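Local coordinates for hydrolase (PDB 2OBB), which is of unknown function but binds a magnesium ion and is probably a hydrolase of the haloacid dehalogenase (HAD) type, at residues T5-F10 and D92-D97; D9-I14 and L45-E50; K34-E39 and I108-I113. All blocks are in the same frame, centred on the assembly; numbering follows the deposited sequence. Where two conformers were deposited one is given.

Contact 1. Residues T5-F10 and D92-D97; sequences TIAVDF and DLFIDD. With MG (magnesium ion), chain B.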
loop_
_atom_site.group_PDB
_atom_site.type_symbol
_atom_site.label_atom_id
_atom_site.label_comp_id
_atom_site.label_asym_id
_atom_site.label_seq_id
_atom_site.Cartn_x
_atom_site.Cartn_y
_atom_site.Cartn_z
ATOM N N THR A 5 5.348 -1.203 -12.591
ATOM C CA THR A 5 4.018 -1.715 -12.350
ATOM C C THR A 5 3.471 -1.027 -11.110
ATOM O O THR A 5 3.993 -1.194 -10.011
ATOM C CB THR A 5 4.067 -3.230 -12.128
ATOM O OG1 THR A 5 4.683 -3.856 -13.259
ATOM C CG2 THR A 5 2.654 -3.797 -11.922
ATOM N N ILE A 6 2.404 -0.268 -11.287
ATOM C CA ILE A 6 1.864 0.593 -10.247
ATOM C C ILE A 6 0.505 0.039 -9.840
ATOM O O ILE A 6 -0.370 -0.109 -10.708
ATOM C CB ILE A 6 1.710 2.006 -10.795
ATOM C CG1 ILE A 6 3.085 2.514 -11.306
ATOM C CG2 ILE A 6 1.114 2.936 -9.754
ATOM C CD1 ILE A 6 3.054 3.854 -11.932
ATOM N N ALA A 7 0.331 -0.265 -8.541
ATOM C CA ALA A 7 -0.961 -0.661 -8.010
ATOM C C ALA A 7 -1.727 0.588 -7.608
ATOM O O ALA A 7 -1.206 1.401 -6.858
ATOM C CB ALA A 7 -0.783 -1.566 -6.810
ATOM N N VAL A 8 -2.948 0.754 -8.102
ATOM C CA VAL A 8 -3.721 1.941 -7.761
ATOM C C VAL A 8 -5.031 1.576 -7.090
ATOM O O VAL A 8 -5.858 0.817 -7.636
ATOM C CB VAL A 8 -3.992 2.875 -8.987
ATOM C CG1 VAL A 8 -4.510 4.294 -8.512
ATOM C CG2 VAL A 8 -2.735 3.018 -9.839
ATOM N N ASP A 9 -5.235 2.140 -5.908
ATOM C CA ASP A 9 -6.480 1.933 -5.190
ATOM C C ASP A 9 -7.608 2.663 -5.918
ATOM O O ASP A 9 -7.353 3.535 -6.744
ATOM C CB ASP A 9 -6.319 2.426 -3.770
ATOM C CG ASP A 9 -7.588 2.358 -2.986
ATOM O OD1 ASP A 9 -8.176 1.274 -2.921
ATOM O OD2 ASP A 9 -7.986 3.386 -2.393
ATOM N N PHE A 10 -8.853 2.299 -5.632
ATOM C CA PHE A 10 -9.946 2.988 -6.257
ATOM C C PHE A 10 -10.591 4.018 -5.324
ATOM O O PHE A 10 -10.407 5.237 -5.544
ATOM C CB PHE A 10 -10.975 2.001 -6.806
ATOM C CG PHE A 10 -12.075 2.651 -7.597
ATOM C CD1 PHE A 10 -11.799 3.311 -8.798
ATOM C CD2 PHE A 10 -13.400 2.578 -7.166
ATOM C CE1 PHE A 10 -12.829 3.902 -9.560
ATOM C CE2 PHE A 10 -14.443 3.176 -7.925
ATOM C CZ PHE A 10 -14.150 3.833 -9.117
ATOM N N ASP A 92 5.541 -2.548 -8.249
ATOM C CA ASP A 92 6.737 -1.766 -7.846
ATOM C C ASP A 92 6.389 -0.532 -6.981
ATOM O O ASP A 92 7.255 0.038 -6.277
ATOM C CB ASP A 92 7.491 -1.300 -9.105
ATOM C CG ASP A 92 8.020 -2.468 -9.929
ATOM O OD1 ASP A 92 8.698 -3.333 -9.336
ATOM O OD2 ASP A 92 7.720 -2.531 -11.143
ATOM N N LEU A 93 5.131 -0.113 -7.080
ATOM C CA LEU A 93 4.640 1.090 -6.436
ATOM C C LEU A 93 3.167 0.909 -6.047
ATOM O O LEU A 93 2.409 0.248 -6.781
ATOM C CB LEU A 93 4.747 2.260 -7.397
ATOM C CG LEU A 93 4.832 3.661 -6.793
ATOM C CD1 LEU A 93 6.289 3.903 -6.302
ATOM C CD2 LEU A 93 4.398 4.702 -7.813
ATOM N N PHE A 94 2.779 1.505 -4.912
ATOM C CA PHE A 94 1.407 1.494 -4.459
ATOM C C PHE A 94 0.890 2.931 -4.278
ATOM O O PHE A 94 1.489 3.748 -3.590
ATOM C CB PHE A 94 1.288 0.712 -3.149
ATOM C CG PHE A 94 1.612 -0.752 -3.278
ATOM C CD1 PHE A 94 2.926 -1.201 -3.190
ATOM C CD2 PHE A 94 0.607 -1.674 -3.507
ATOM C CE1 PHE A 94 3.233 -2.572 -3.292
ATOM C CE2 PHE A 94 0.894 -3.069 -3.611
ATOM C CZ PHE A 94 2.200 -3.514 -3.497
ATOM N N ILE A 95 -0.225 3.228 -4.912
ATOM C CA ILE A 95 -0.874 4.514 -4.734
ATOM C C ILE A 95 -2.177 4.189 -4.049
ATOM O O ILE A 95 -3.045 3.542 -4.643
ATOM C CB ILE A 95 -1.120 5.229 -6.089
ATOM C CG1 ILE A 95 0.205 5.383 -6.852
ATOM C CG2 ILE A 95 -1.826 6.614 -5.862
ATOM C CD1 ILE A 95 0.064 5.978 -8.243
ATOM N N ASP A 96 -2.310 4.644 -2.805
ATOM C CA ASP A 96 -3.431 4.274 -1.956
ATOM C C ASP A 96 -3.714 5.378 -0.925
ATOM O O ASP A 96 -2.800 5.867 -0.240
ATOM C CB ASP A 96 -3.060 2.992 -1.244
ATOM C CG ASP A 96 -4.258 2.222 -0.769
ATOM O OD1 ASP A 96 -5.112 2.886 -0.140
ATOM O OD2 ASP A 96 -4.276 0.948 -0.957
ATOM N N ASP A 97 -4.969 5.776 -0.781
ATOM C CA ASP A 97 -5.242 6.902 0.143
ATOM C C ASP A 97 -5.036 6.456 1.579
ATOM O O ASP A 97 -4.967 7.284 2.462
ATOM C CB ASP A 97 -6.633 7.475 -0.049
ATOM C CG ASP A 97 -7.712 6.463 0.262
ATOM O OD1 ASP A 97 -7.687 5.370 -0.342
ATOM O OD2 ASP A 97 -8.578 6.749 1.122
HETATM MG MG MG B . -9.100 3.872 -0.685
HETATM O O HOH W 1 7.084 -4.412 -12.776
HETATM O O HOH W 2 -10.095 2.117 -0.690
HETATM O O HOH W 3 -7.605 2.610 0.150
HETATM O O HOH W 4 -9.986 4.520 1.125
#

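Contact 2. Residues D9-I14 and L45-E50; sequences DFDGTI and LWSVRE. With MG (magnesium ion), chain B.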
loop_
_atom_site.group_PDB
_atom_site.type_symbol
_atom_site.label_atom_id
_atom_site.label_comp_id
_atom_site.label_asym_id
_atom_site.label_seq_id
_atom_site.Cartn_x
_atom_site.Cartn_y
_atom_site.Cartn_z
ATOM N N ASP A 9 -5.235 2.140 -5.908
ATOM C CA ASP A 9 -6.480 1.933 -5.190
ATOM C C ASP A 9 -7.608 2.663 -5.918
ATOM O O ASP A 9 -7.353 3.535 -6.744
ATOM C CB ASP A 9 -6.319 2.426 -3.770
ATOM C CG ASP A 9 -7.588 2.358 -2.986
ATOM O OD1 ASP A 9 -8.176 1.274 -2.921
ATOM O OD2 ASP A 9 -7.986 3.386 -2.393
ATOM N N PHE A 10 -8.853 2.299 -5.632
ATOM C CA PHE A 10 -9.946 2.988 -6.257
ATOM C C PHE A 10 -10.591 4.018 -5.324
ATOM O O PHE A 10 -10.407 5.237 -5.544
ATOM C CB PHE A 10 -10.975 2.001 -6.806
ATOM C CG PHE A 10 -12.075 2.651 -7.597
ATOM C CD1 PHE A 10 -11.799 3.311 -8.798
ATOM C CD2 PHE A 10 -13.400 2.578 -7.166
ATOM C CE1 PHE A 10 -12.829 3.902 -9.560
ATOM C CE2 PHE A 10 -14.443 3.176 -7.925
ATOM C CZ PHE A 10 -14.150 3.833 -9.117
ATOM N N ASP A 11 -11.337 3.554 -4.305
ATOM C CA ASP A 11 -12.075 4.474 -3.433
ATOM C C ASP A 11 -11.181 5.331 -2.530
ATOM O O ASP A 11 -10.353 4.810 -1.757
ATOM C CB ASP A 11 -13.099 3.737 -2.577
ATOM C CG ASP A 11 -14.004 2.840 -3.389
ATOM O OD1 ASP A 11 -14.994 3.336 -3.971
ATOM O OD2 ASP A 11 -13.720 1.626 -3.436
ATOM N N GLY A 12 -11.366 6.647 -2.624
ATOM C CA GLY A 12 -10.557 7.599 -1.874
ATOM C C GLY A 12 -9.276 7.971 -2.608
ATOM O O GLY A 12 -8.545 8.853 -2.171
ATOM N N THR A 13 -9.007 7.281 -3.718
ATOM C CA THR A 13 -7.786 7.460 -4.479
ATOM C C THR A 13 -8.041 8.014 -5.877
ATOM O O THR A 13 -7.447 9.007 -6.259
ATOM C CB THR A 13 -6.999 6.128 -4.594
ATOM O OG1 THR A 13 -6.752 5.615 -3.284
ATOM C CG2 THR A 13 -5.650 6.322 -5.317
ATOM N N ILE A 14 -8.883 7.321 -6.651
ATOM C CA ILE A 14 -9.284 7.751 -7.986
ATOM C C ILE A 14 -10.609 8.542 -7.891
ATOM O O ILE A 14 -10.823 9.511 -8.645
ATOM C CB ILE A 14 -9.438 6.524 -8.949
ATOM C CG1 ILE A 14 -8.078 5.853 -9.227
ATOM C CG2 ILE A 14 -10.072 6.930 -10.295
ATOM C CD1 ILE A 14 -8.164 4.612 -10.091
ATOM N N LEU A 45 -5.372 -2.175 -11.089
ATOM C CA LEU A 45 -6.362 -1.797 -10.095
ATOM C C LEU A 45 -6.234 -2.701 -8.875
ATOM O O LEU A 45 -6.143 -3.933 -9.010
ATOM C CB LEU A 45 -7.757 -1.837 -10.685
ATOM C CG LEU A 45 -8.861 -1.227 -9.818
ATOM C CD1 LEU A 45 -8.606 0.275 -9.533
ATOM C CD2 LEU A 45 -10.194 -1.443 -10.551
ATOM N N TRP A 46 -6.182 -2.083 -7.695
ATOM C CA TRP A 46 -5.927 -2.800 -6.443
ATOM C C TRP A 46 -6.934 -2.319 -5.426
ATOM O O TRP A 46 -6.727 -1.283 -4.788
ATOM C CB TRP A 46 -4.501 -2.490 -5.984
ATOM C CG TRP A 46 -3.874 -3.314 -4.882
ATOM C CD1 TRP A 46 -3.039 -2.836 -3.931
ATOM C CD2 TRP A 46 -3.991 -4.744 -4.632
ATOM N NE1 TRP A 46 -2.627 -3.853 -3.105
ATOM C CE2 TRP A 46 -3.189 -5.030 -3.510
ATOM C CE3 TRP A 46 -4.697 -5.791 -5.242
ATOM C CZ2 TRP A 46 -3.039 -6.334 -2.990
ATOM C CZ3 TRP A 46 -4.568 -7.076 -4.726
ATOM C CH2 TRP A 46 -3.730 -7.338 -3.601
ATOM N N SER A 47 -8.035 -3.064 -5.306
ATOM C CA SER A 47 -9.196 -2.666 -4.529
ATOM C C SER A 47 -9.760 -3.832 -3.735
ATOM O O SER A 47 -9.696 -4.984 -4.173
ATOM C CB SER A 47 -10.267 -2.162 -5.485
ATOM O OG SER A 47 -11.384 -1.678 -4.784
ATOM N N VAL A 48 -10.323 -3.545 -2.562
ATOM C CA VAL A 48 -11.043 -4.565 -1.828
ATOM C C VAL A 48 -12.321 -4.946 -2.590
ATOM O O VAL A 48 -12.916 -5.981 -2.309
ATOM C CB VAL A 48 -11.350 -4.162 -0.339
ATOM C CG1 VAL A 48 -10.051 -4.057 0.466
ATOM C CG2 VAL A 48 -12.189 -2.869 -0.258
ATOM N N ARG A 49 -12.726 -4.110 -3.554
ATOM C CA ARG A 49 -13.835 -4.441 -4.465
ATOM C C ARG A 49 -13.597 -5.796 -5.171
ATOM O O ARG A 49 -12.491 -6.056 -5.693
ATOM C CB ARG A 49 -14.037 -3.331 -5.511
ATOM C CG ARG A 49 -14.695 -2.058 -4.967
ATOM C CD ARG A 49 -14.733 -0.915 -5.999
ATOM N NE ARG A 49 -15.352 0.309 -5.476
ATOM C CZ ARG A 49 -16.597 0.720 -5.732
ATOM N NH1 ARG A 49 -17.403 0.018 -6.525
ATOM N NH2 ARG A 49 -17.045 1.852 -5.187
ATOM N N GLU A 50 -14.627 -6.643 -5.151
ATOM C CA GLU A 50 -14.698 -7.907 -5.903
ATOM C C GLU A 50 -16.089 -8.036 -6.576
ATOM O O GLU A 50 -17.044 -7.352 -6.198
ATOM C CB GLU A 50 -14.522 -9.125 -4.978
ATOM C CG GLU A 50 -13.283 -9.146 -4.070
ATOM C CD GLU A 50 -11.967 -9.545 -4.786
ATOM O OE1 GLU A 50 -11.921 -9.652 -6.049
ATOM O OE2 GLU A 50 -10.967 -9.743 -4.061
HETATM MG MG MG B . -9.100 3.872 -0.685
HETATM O O HOH W 5 -9.494 -0.919 -1.326
HETATM O O HOH W 6 -11.104 0.711 -3.577
HETATM O O HOH W 2 -10.095 2.117 -0.690
HETATM O O HOH W 3 -7.605 2.610 0.150
HETATM O O HOH W 4 -9.986 4.520 1.125
#

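Contact 3. Residues K34-E39 and I108-I113; sequences KLLQQE and IIYEMI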
loop_
_atom_site.group_PDB
_atom_site.type_symbol
_atom_site.label_atom_id
_atom_site.label_comp_id
_atom_site.label_asym_id
_atom_site.label_seq_id
_atom_site.Cartn_x
_atom_site.Cartn_y
_atom_site.Cartn_z
ATOM N N LYS A 34 -3.529 8.075 -17.054
ATOM C CA LYS A 34 -3.323 7.876 -18.497
ATOM C C LYS A 34 -1.972 8.412 -18.919
ATOM O O LYS A 34 -1.259 7.773 -19.691
ATOM C CB LYS A 34 -4.435 8.490 -19.319
ATOM C CG LYS A 34 -5.663 7.576 -19.387
ATOM C CD LYS A 34 -6.950 8.362 -19.323
ATOM C CE LYS A 34 -7.329 9.026 -20.628
ATOM N NZ LYS A 34 -8.561 9.890 -20.451
ATOM N N LEU A 35 -1.606 9.576 -18.405
ATOM C CA LEU A 35 -0.280 10.099 -18.686
ATOM C C LEU A 35 0.775 9.077 -18.271
ATOM O O LEU A 35 1.719 8.879 -19.001
ATOM C CB LEU A 35 -0.047 11.456 -18.020
ATOM C CG LEU A 35 1.264 12.188 -18.292
ATOM C CD1 LEU A 35 1.634 12.210 -19.792
ATOM C CD2 LEU A 35 1.103 13.605 -17.768
ATOM N N LEU A 36 0.607 8.422 -17.119
ATOM C CA LEU A 36 1.582 7.402 -16.650
ATOM C C LEU A 36 1.716 6.183 -17.588
ATOM O O LEU A 36 2.816 5.716 -17.859
ATOM C CB LEU A 36 1.270 6.953 -15.206
ATOM C CG LEU A 36 1.547 8.002 -14.106
ATOM C CD1 LEU A 36 0.964 7.583 -12.765
ATOM C CD2 LEU A 36 3.049 8.346 -13.970
ATOM N N GLN A 37 0.576 5.677 -18.056
ATOM C CA GLN A 37 0.516 4.684 -19.131
ATOM C C GLN A 37 1.232 5.104 -20.410
ATOM O O GLN A 37 1.941 4.287 -21.002
ATOM C CB GLN A 37 -0.925 4.371 -19.499
ATOM C CG GLN A 37 -1.660 3.690 -18.447
ATOM C CD GLN A 37 -3.038 3.306 -18.920
ATOM O OE1 GLN A 37 -3.639 4.025 -19.721
ATOM N NE2 GLN A 37 -3.548 2.157 -18.437
ATOM N N GLN A 38 1.035 6.359 -20.829
ATOM C CA GLN A 38 1.745 6.918 -21.984
ATOM C C GLN A 38 3.241 6.773 -21.769
ATOM O O GLN A 38 3.991 6.536 -22.714
ATOM C CB GLN A 38 1.424 8.407 -22.189
ATOM C CG GLN A 38 1.597 8.895 -23.627
ATOM C CD GLN A 38 2.512 10.124 -23.777
ATOM O OE1 GLN A 38 3.039 10.370 -24.862
ATOM N NE2 GLN A 38 2.700 10.885 -22.700
ATOM N N GLU A 39 3.667 6.914 -20.519
ATOM C CA GLU A 39 5.092 6.825 -20.178
ATOM C C GLU A 39 5.537 5.373 -19.988
ATOM O O GLU A 39 6.654 5.127 -19.557
ATOM C CB GLU A 39 5.410 7.643 -18.921
ATOM C CG GLU A 39 4.628 8.956 -18.838
ATOM C CD GLU A 39 5.509 10.191 -18.705
ATOM O OE1 GLU A 39 6.748 10.098 -18.944
ATOM O OE2 GLU A 39 4.944 11.265 -18.396
ATOM N N ILE A 108 1.401 15.972 -7.516
ATOM C CA ILE A 108 2.580 15.595 -6.786
ATOM C C ILE A 108 2.896 14.116 -6.996
ATOM O O ILE A 108 4.058 13.755 -7.120
ATOM C CB ILE A 108 2.519 15.978 -5.289
ATOM C CG1 ILE A 108 2.752 17.477 -5.116
ATOM C CG2 ILE A 108 3.692 15.343 -4.521
ATOM C CD1 ILE A 108 1.511 18.268 -4.917
ATOM N N ILE A 109 1.868 13.271 -7.059
ATOM C CA ILE A 109 2.074 11.867 -7.348
ATOM C C ILE A 109 2.887 11.757 -8.635
ATOM O O ILE A 109 3.916 11.073 -8.673
ATOM C CB ILE A 109 0.717 11.065 -7.461
ATOM C CG1 ILE A 109 0.075 10.859 -6.071
ATOM C CG2 ILE A 109 0.933 9.708 -8.143
ATOM C CD1 ILE A 109 -1.389 10.241 -6.122
ATOM N N TYR A 110 2.446 12.468 -9.672
ATOM C CA TYR A 110 3.118 12.463 -10.959
ATOM C C TYR A 110 4.576 12.952 -10.899
ATOM O O TYR A 110 5.498 12.270 -11.372
ATOM C CB TYR A 110 2.312 13.269 -11.965
ATOM C CG TYR A 110 2.949 13.290 -13.324
ATOM C CD1 TYR A 110 2.923 12.161 -14.151
ATOM C CD2 TYR A 110 3.601 14.434 -13.779
ATOM C CE1 TYR A 110 3.543 12.172 -15.413
ATOM C CE2 TYR A 110 4.211 14.468 -15.029
ATOM C CZ TYR A 110 4.182 13.339 -15.844
ATOM O OH TYR A 110 4.782 13.407 -17.087
ATOM N N GLU A 111 4.796 14.128 -10.323
ATOM C CA GLU A 111 6.172 14.606 -10.123
ATOM C C GLU A 111 7.046 13.576 -9.394
ATOM O O GLU A 111 8.197 13.367 -9.758
ATOM C CB GLU A 111 6.193 15.947 -9.397
ATOM C CG GLU A 111 7.564 16.420 -8.994
ATOM C CD GLU A 111 7.554 17.818 -8.362
ATOM O OE1 GLU A 111 6.443 18.338 -8.057
ATOM O OE2 GLU A 111 8.656 18.402 -8.164
HETATM N N MSE A 112 6.510 12.926 -8.369
HETATM C CA MSE A 112 7.310 11.973 -7.584
HETATM C C MSE A 112 7.766 10.763 -8.423
HETATM O O MSE A 112 8.945 10.380 -8.398
HETATM C CB MSE A 112 6.535 11.506 -6.351
HETATM C CG MSE A 112 6.209 12.601 -5.366
HETATM SE SE MSE A 112 5.314 11.907 -3.744
HETATM C CE MSE A 112 3.813 10.971 -4.451
ATOM N N ILE A 113 6.826 10.173 -9.158
ATOM C CA ILE A 113 7.116 9.061 -10.064
ATOM C C ILE A 113 8.092 9.484 -11.182
ATOM O O ILE A 113 9.100 8.800 -11.444
ATOM C CB ILE A 113 5.813 8.524 -10.694
ATOM C CG1 ILE A 113 4.878 8.050 -9.601
ATOM C CG2 ILE A 113 6.098 7.431 -11.684
ATOM C CD1 ILE A 113 3.573 7.563 -10.089
#

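Contact 1. Residues T5-F10 and D92-D97
Two neighbouring parallel strands, 5-8 and 93-95, pair in the buried sheet of what is probably a HAD-type, Rossmann-like fold, and both run out at their C-terminal ends into the magnesium site. Their axes approach to 4.7 Å with a twist of 25°. The register sets I6 beside L93, A7 beside F94 and V8 beside I95, and the backbone bonds alternate as parallel pairing requires: A7 N to L93 O, I95 N to A7 O and D9 N to I95 O, the last two nearly along the C=O axes. I6, V8, L93 and I95 share one face, where helix 106-115 packs; there I6 CG2 meets I95 CD1 at 3.6 Å. On the other face A7 CB lies 3.6 Å from F94 CD2. At the entry end T5 O takes a bond from D92 N, 2.7 Å, while T5 N points almost straight (177°) at the anti lone pair of D92 OD2, 3.1 Å away; a water links that oxygen to T5 OG1. An alanine at D92 would lose the carboxylate and would probably leave T5 N and this water less firmly held. At the exit, the D9 and D96 carboxylates stack with planes 7° apart, a crowding of charge that K88 of the second subunit, salt-bridged to both, is likely to offset. D9 OD2 also accepts a hydrogen bond from T13 OG1. D9, its CG anti to the backbone N, and D97, its CG in the crowded position between N and C, converge on the magnesium, with D9 OD2 and D97 OD1 each 2.1 Å from the ion.

Contact 2. Residues D9-I14 and L45-E50
The guanidinium of R49 has the edge of the F10 ring, at CE2, over one face and the carboxylate of D11 at its own edge. F10 stands nearly upright on the guanidinium, the two planes 85° apart: CE2 is offset from the middle of the group, whereas seen from the ring R49 NE lies at the edge, 3.4 Å from F10 CD2. The D11 carboxylate lies nearly in the guanidinium plane and takes one N-H from NE and one from NH2, a side-on pair. R49 NH2 bonds to D11 OD1 at 2.8 Å and R49 NE to D11 OD2 at 2.9 Å, each on a syn lone pair, so the salt bridge would be expected to fix the rotation of both groups. An extended chain from CG to NE carries the guanidinium across to D11, and NH1 is held by L53 O. At the root of the ring, F10 CB rests on L45 CD1 at 4.0 Å. S47 OG accepts from R49 N in an ST turn and also meets a water that donates to D9 OD1 and D11 OD2 and accepts from D11 N. A second water joins D9 OD1 to V48 N. The D9 backbone adds a CA-H...O contact to W46 O, 3.3 Å from D9 CA. With its carboxylate engaged by R49, D11 reaches the magnesium through its carbonyl, D11 O lying 1.9 Å from the ion. F10 O accepts from both T13 N and I14 N. An aspartate side chain, an aspartate carbonyl and a threonine on one loop after a strand are consistent with the DxDx(T/V) loop of HAD-type phosphohydrolases.

Contact 3. Residues K34-E39 and I108-I113
L36 and I113 form the apolar centre between helices 29-38 and 106-115, their side chains crossing at about a right angle with L36 CD1 3.7 Å from I113 CD1. The other branch of L36, CD2, sits between I113 CG2 and the edge of the Y110 ring, 3.8 Å from Y110 CD1, the leucine and tyrosine side chains running alongside each other and pointing opposite ways. The CG of Y110 is anti to the backbone N, which sends the ring across the gap toward the other helix. There L35, also with CG anti to its backbone N, brings CD2 over one ring face in a CH-pi contact, 4.0 Å from the centroid of the Y110 ring and 30° off its normal. The ring is thus met over a face by L35 and at its edge by L36, an arrangement that would restrict its rotation. At the polar edge, Y110 OH donates to E39 OE2 across a short 2.5 Å, entering on the syn lone pair, and the carboxylate is turned 53° from the ring plane. E39 is the first residue past the helical turns, and its chain bends at chi2 to bring OE2 to the ring edge. K114 lies near both polar groups, with a weak hydrogen bond to Y110 OH and a long, weak ion pair to E39 OE1, which may help to balance the E39 charge. The segment axes come no nearer than 11.4 Å and run 18° from parallel, so reaching side chains, not close backbone packing, join the helices. On the inner side I113 leans on L93 and I109 on I95 of strand 93-95, L36 touches H41 just before strand 42-45, and helix 119-123 packs against I108 and M112.

Contacts 1 and 2 share D9 and F10 and meet around the magnesium: D9 is common to both, D97 comes from contact 1 and D11 O from contact 2, and three waters belong to both. Their centres are 9 Å apart, and T13 OG1 probably hydrogen-bonds D97 N at 3.1 Å, while W46 N probably donates to V8 O, 2.9 Å, tying strand 5-8 to the end of strand 42-45. Contact 3 lies away from the ion, its centre about 12 Å from that of contact 1 and 18 Å from that of contact 2. It nevertheless backs the sheet, with I113 CD1 4.2 Å from I6 CD1. Contacts 2 and 3 do not touch.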